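Local coordinates for protein glycogen synthase (Cyanobacterium sp. CLg1, PDB 6GNF) that is a glycogen/starch synthase family protein with the two-domain GT-B fold, holding adenosine-5'-diphosphate and a glycan in this model, at residues 444-455 and 462-473. Numbering follows the deposited sequence. Where two conformers were deposited one is given.
Sequences MMYGTIPVVAPV and VPPQFGFLMNKI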
loop_
_atom_site.group_PDB
_atom_site.type_symbol
_atom_site.label_atom_id
_atom_site.label_comp_id
_atom_site.label_asym_id
_atom_site.label_seq_id
_atom_site.Cartn_x
_atom_site.Cartn_y
_atom_site.Cartn_z
ATOM N N MET A 444 -12.871 -6.877 -9.766
ATOM C CA MET A 444 -13.793 -7.995 -9.642
ATOM C C MET A 444 -15.187 -7.557 -9.204
ATOM O O MET A 444 -16.178 -8.092 -9.681
ATOM C CB MET A 444 -13.227 -9.076 -8.717
ATOM C CG MET A 444 -12.076 -9.843 -9.355
ATOM S SD MET A 444 -11.461 -11.245 -8.406
ATOM C CE MET A 444 -10.575 -10.416 -7.095
ATOM N N MET A 445 -15.284 -6.584 -8.306
ATOM C CA MET A 445 -16.597 -6.073 -7.899
ATOM C C MET A 445 -17.359 -5.429 -9.057
ATOM O O MET A 445 -18.582 -5.383 -9.031
ATOM C CB MET A 445 -16.466 -5.059 -6.767
ATOM C CG MET A 445 -16.059 -5.649 -5.443
ATOM S SD MET A 445 -15.824 -4.374 -4.171
ATOM C CE MET A 445 -17.512 -3.813 -3.934
ATOM N N TYR A 446 -16.626 -4.942 -10.058
ATOM C CA TYR A 446 -17.222 -4.349 -11.255
ATOM C C TYR A 446 -17.413 -5.362 -12.399
ATOM O O TYR A 446 -17.856 -4.993 -13.479
ATOM C CB TYR A 446 -16.366 -3.165 -11.740
ATOM C CG TYR A 446 -16.526 -1.902 -10.907
ATOM C CD1 TYR A 446 -16.040 -1.839 -9.615
ATOM C CD2 TYR A 446 -17.157 -0.777 -11.421
ATOM C CE1 TYR A 446 -16.176 -0.698 -8.844
ATOM C CE2 TYR A 446 -17.301 0.375 -10.660
ATOM C CZ TYR A 446 -16.804 0.410 -9.371
ATOM O OH TYR A 446 -16.938 1.545 -8.583
ATOM N N GLY A 447 -17.060 -6.624 -12.173
ATOM C CA GLY A 447 -17.160 -7.649 -13.210
ATOM C C GLY A 447 -16.049 -7.550 -14.238
ATOM O O GLY A 447 -16.151 -8.074 -15.342
ATOM N N THR A 448 -14.970 -6.878 -13.858
ATOM C CA THR A 448 -13.818 -6.689 -14.724
ATOM C C THR A 448 -12.781 -7.735 -14.330
ATOM O O THR A 448 -12.415 -7.846 -13.163
ATOM C CB THR A 448 -13.263 -5.253 -14.582
ATOM O OG1 THR A 448 -14.254 -4.316 -15.030
ATOM C CG2 THR A 448 -11.996 -5.057 -15.399
ATOM N N ILE A 449 -12.298 -8.478 -15.319
ATOM C CA ILE A 449 -11.523 -9.689 -15.074
ATOM C C ILE A 449 -10.028 -9.400 -14.934
ATOM O O ILE A 449 -9.416 -8.867 -15.864
ATOM C CB ILE A 449 -11.741 -10.697 -16.216
ATOM C CG1 ILE A 449 -13.189 -11.194 -16.192
ATOM C CG2 ILE A 449 -10.773 -11.865 -16.097
ATOM C CD1 ILE A 449 -13.635 -11.891 -17.460
ATOM N N PRO A 450 -9.425 -9.781 -13.789
ATOM C CA PRO A 450 -7.988 -9.562 -13.625
ATOM C C PRO A 450 -7.109 -10.459 -14.503
ATOM O O PRO A 450 -7.373 -11.655 -14.640
ATOM C CB PRO A 450 -7.739 -9.881 -12.140
ATOM C CG PRO A 450 -9.076 -9.818 -11.490
ATOM C CD PRO A 450 -10.047 -10.255 -12.539
ATOM N N VAL A 451 -6.076 -9.854 -15.085
ATOM C CA VAL A 451 -5.008 -10.572 -15.762
ATOM C C VAL A 451 -3.727 -10.088 -15.096
ATOM O O VAL A 451 -3.289 -8.964 -15.327
ATOM C CB VAL A 451 -4.993 -10.291 -17.280
ATOM C CG1 VAL A 451 -3.914 -11.099 -17.980
ATOM C CG2 VAL A 451 -6.349 -10.579 -17.889
ATOM N N VAL A 452 -3.137 -10.949 -14.272
ATOM C CA VAL A 452 -2.158 -10.526 -13.286
ATOM C C VAL A 452 -0.884 -11.365 -13.302
ATOM O O VAL A 452 -0.871 -12.497 -13.770
ATOM C CB VAL A 452 -2.773 -10.567 -11.868
ATOM C CG1 VAL A 452 -4.009 -9.684 -11.810
ATOM C CG2 VAL A 452 -3.134 -11.987 -11.456
ATOM N N ALA A 453 0.194 -10.779 -12.798
ATOM C CA ALA A 453 1.441 -11.505 -12.610
ATOM C C ALA A 453 1.284 -12.530 -11.485
ATOM O O ALA A 453 0.579 -12.278 -10.508
ATOM C CB ALA A 453 2.572 -10.546 -12.280
ATOM N N PRO A 454 1.961 -13.680 -11.609
ATOM C CA PRO A 454 1.872 -14.735 -10.604
ATOM C C PRO A 454 2.803 -14.478 -9.420
ATOM O O PRO A 454 3.734 -15.234 -9.191
ATOM C CB PRO A 454 2.314 -15.971 -11.393
ATOM C CG PRO A 454 3.344 -15.439 -12.336
ATOM C CD PRO A 454 2.880 -14.050 -12.707
ATOM N N VAL A 455 2.539 -13.423 -8.657
ATOM C CA VAL A 455 3.377 -13.072 -7.504
ATOM C C VAL A 455 2.526 -12.583 -6.341
ATOM O O VAL A 455 1.463 -11.996 -6.541
ATOM C CB VAL A 455 4.434 -12.004 -7.869
ATOM C CG1 VAL A 455 5.423 -12.548 -8.897
ATOM C CG2 VAL A 455 3.775 -10.730 -8.394
ATOM N N VAL A 462 -6.630 -14.015 -7.223
ATOM C CA VAL A 462 -7.088 -14.322 -8.584
ATOM C C VAL A 462 -6.833 -15.800 -8.916
ATOM O O VAL A 462 -5.927 -16.132 -9.685
ATOM C CB VAL A 462 -6.394 -13.420 -9.632
ATOM C CG1 VAL A 462 -7.028 -13.595 -11.012
ATOM C CG2 VAL A 462 -6.466 -11.964 -9.212
ATOM N N PRO A 463 -7.622 -16.705 -8.311
ATOM C CA PRO A 463 -7.612 -18.095 -8.753
ATOM C C PRO A 463 -8.264 -18.236 -10.135
ATOM O O PRO A 463 -8.833 -17.268 -10.645
ATOM C CB PRO A 463 -8.436 -18.807 -7.677
ATOM C CG PRO A 463 -9.336 -17.755 -7.138
ATOM C CD PRO A 463 -8.493 -16.515 -7.139
ATOM N N PRO A 464 -8.196 -19.435 -10.741
ATOM C CA PRO A 464 -8.655 -19.619 -12.128
ATOM C C PRO A 464 -10.132 -19.301 -12.440
ATOM O O PRO A 464 -10.459 -19.047 -13.602
ATOM C CB PRO A 464 -8.363 -21.105 -12.403
ATOM C CG PRO A 464 -7.301 -21.476 -11.427
ATOM C CD PRO A 464 -7.585 -20.665 -10.200
ATOM N N GLN A 465 -11.006 -19.341 -11.430
ATOM C CA GLN A 465 -12.427 -19.017 -11.625
ATOM C C GLN A 465 -12.635 -17.536 -11.900
ATOM O O GLN A 465 -13.584 -17.162 -12.568
ATOM C CB GLN A 465 -13.278 -19.375 -10.410
ATOM C CG GLN A 465 -12.743 -18.892 -9.083
ATOM C CD GLN A 465 -12.067 -19.984 -8.293
ATOM O OE1 GLN A 465 -11.195 -20.696 -8.783
ATOM N NE2 GLN A 465 -12.439 -20.080 -7.033
ATOM N N PHE A 466 -11.752 -16.692 -11.381
ATOM C CA PHE A 466 -11.946 -15.241 -11.471
ATOM C C PHE A 466 -11.104 -14.528 -12.533
ATOM O O PHE A 466 -11.448 -13.422 -12.957
ATOM C CB PHE A 466 -11.681 -14.586 -10.112
ATOM C CG PHE A 466 -12.526 -15.126 -8.989
ATOM C CD1 PHE A 466 -13.881 -15.388 -9.163
ATOM C CD2 PHE A 466 -11.967 -15.330 -7.733
ATOM C CE1 PHE A 466 -14.645 -15.868 -8.112
ATOM C CE2 PHE A 466 -12.728 -15.808 -6.682
ATOM C CZ PHE A 466 -14.069 -16.079 -6.873
ATOM N N GLY A 467 -9.991 -15.125 -12.944
ATOM C CA GLY A 467 -9.102 -14.452 -13.886
ATOM C C GLY A 467 -7.932 -15.298 -14.332
ATOM O O GLY A 467 -7.928 -16.507 -14.120
ATOM N N PHE A 468 -6.931 -14.649 -14.921
ATOM C CA PHE A 468 -5.812 -15.340 -15.562
ATOM C C PHE A 468 -4.460 -14.862 -15.055
ATOM O O PHE A 468 -4.298 -13.689 -14.738
ATOM C CB PHE A 468 -5.867 -15.119 -17.072
ATOM C CG PHE A 468 -7.144 -15.575 -17.702
ATOM C CD1 PHE A 468 -8.221 -14.715 -17.815
ATOM C CD2 PHE A 468 -7.269 -16.868 -18.180
ATOM C CE1 PHE A 468 -9.405 -15.136 -18.397
ATOM C CE2 PHE A 468 -8.445 -17.297 -18.769
ATOM C CZ PHE A 468 -9.516 -16.431 -18.876
ATOM N N LEU A 469 -3.495 -15.778 -15.019
ATOM C CA LEU A 469 -2.125 -15.468 -14.627
ATOM C C LEU A 469 -1.217 -15.343 -15.848
ATOM O O LEU A 469 -1.307 -16.143 -16.785
ATOM C CB LEU A 469 -1.557 -16.559 -13.721
ATOM C CG LEU A 469 -2.265 -16.826 -12.396
ATOM C CD1 LEU A 469 -1.428 -17.786 -11.551
ATOM C CD2 LEU A 469 -2.528 -15.542 -11.626
ATOM N N MET A 470 -0.314 -14.370 -15.787
ATOM C CA MET A 470 0.768 -14.237 -16.751
ATOM C C MET A 470 1.896 -15.184 -16.355
ATOM O O MET A 470 1.839 -15.846 -15.317
ATOM C CB MET A 470 1.363 -12.831 -16.696
ATOM C CG MET A 470 0.392 -11.687 -16.860
ATOM S SD MET A 470 1.194 -10.134 -16.442
ATOM C CE MET A 470 -0.181 -9.022 -16.719
ATOM N N ASN A 471 2.951 -15.207 -17.161
ATOM C CA ASN A 471 4.214 -15.751 -16.696
ATOM C C ASN A 471 4.896 -14.682 -15.848
ATOM O O ASN A 471 4.468 -13.528 -15.830
ATOM C CB ASN A 471 5.101 -16.177 -17.867
ATOM C CG ASN A 471 4.579 -17.409 -18.584
ATOM O OD1 ASN A 471 3.809 -18.187 -18.029
ATOM N ND2 ASN A 471 5.028 -17.607 -19.819
ATOM N N LYS A 472 5.944 -15.074 -15.137
ATOM C CA LYS A 472 6.649 -14.180 -14.218
ATOM C C LYS A 472 7.296 -13.004 -14.947
ATOM O O LYS A 472 7.919 -13.185 -15.980
ATOM C CB LYS A 472 7.724 -14.975 -13.470
ATOM C CG LYS A 472 8.447 -14.204 -12.386
ATOM C CD LYS A 472 9.621 -15.009 -11.852
ATOM C CE LYS A 472 10.409 -14.221 -10.823
ATOM N NZ LYS A 472 9.601 -13.945 -9.599
ATOM N N ILE A 473 7.146 -11.806 -14.397
ATOM C CA ILE A 473 7.800 -10.616 -14.936
ATOM C C ILE A 473 9.143 -10.487 -14.227
ATOM O O ILE A 473 9.174 -10.225 -13.032
ATOM C CB ILE A 473 6.966 -9.334 -14.698
ATOM C CG1 ILE A 473 5.502 -9.532 -15.124
ATOM C CG2 ILE A 473 7.583 -8.148 -15.431
ATOM C CD1 ILE A 473 5.296 -9.869 -16.586
#
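Strands 449-452 and 468-469 are the two parallel strands of a beta-alpha-beta crossover, joined through helix 457-461 in the six-stranded parallel sheet of a Rossmann-like domain, where 468-469 is one of the two edge strands within this chain. In parallel pairing the N and O of one residue reach two residues that flank its partner; here Phe468, opposite Val451, bonds to Pro450 and Val452. Phe468 N donates to Pro450 O at 3.0 Å, Phe468 O accepts Val452 N, and Val452 O takes Met470 N at 2.8 Å, so both backbone polar groups of Val452 and of Phe468 are used. Gly467 CA passes 3.4 Å from Pro450 O, an approach that relies on glycine having no CB, whose place would lie toward that oxygen.

Side chains then fill the two faces. On one, Val452 CG2 meets Leu469 CD2 at 3.6 Å and also touches Val462 CB, while both methyls of Val462 lie against Pro450 CB. On the other, Phe468 sets CD1 beside Ile449 CG2, and helix 509-520 covers the pair through Met514. Before the strand, Met444 runs straight through CG (chi2 -174°), which carries SD to 3.8 Å from Phe466 CB in an oblique Met-aromatic contact, 4.8 Å from the ring centroid, the two side chains crossing at about a right angle. Beyond the strand, Pro454, centre of an inverse gamma turn, brings CD to 3.3 Å from Met470 O. Met470, extended beyond CG (chi3 -180°), crosses strand 449-452 toward Leu428 of the next strand, with CG against Val452 O and CE 3.4 Å from Val451 O.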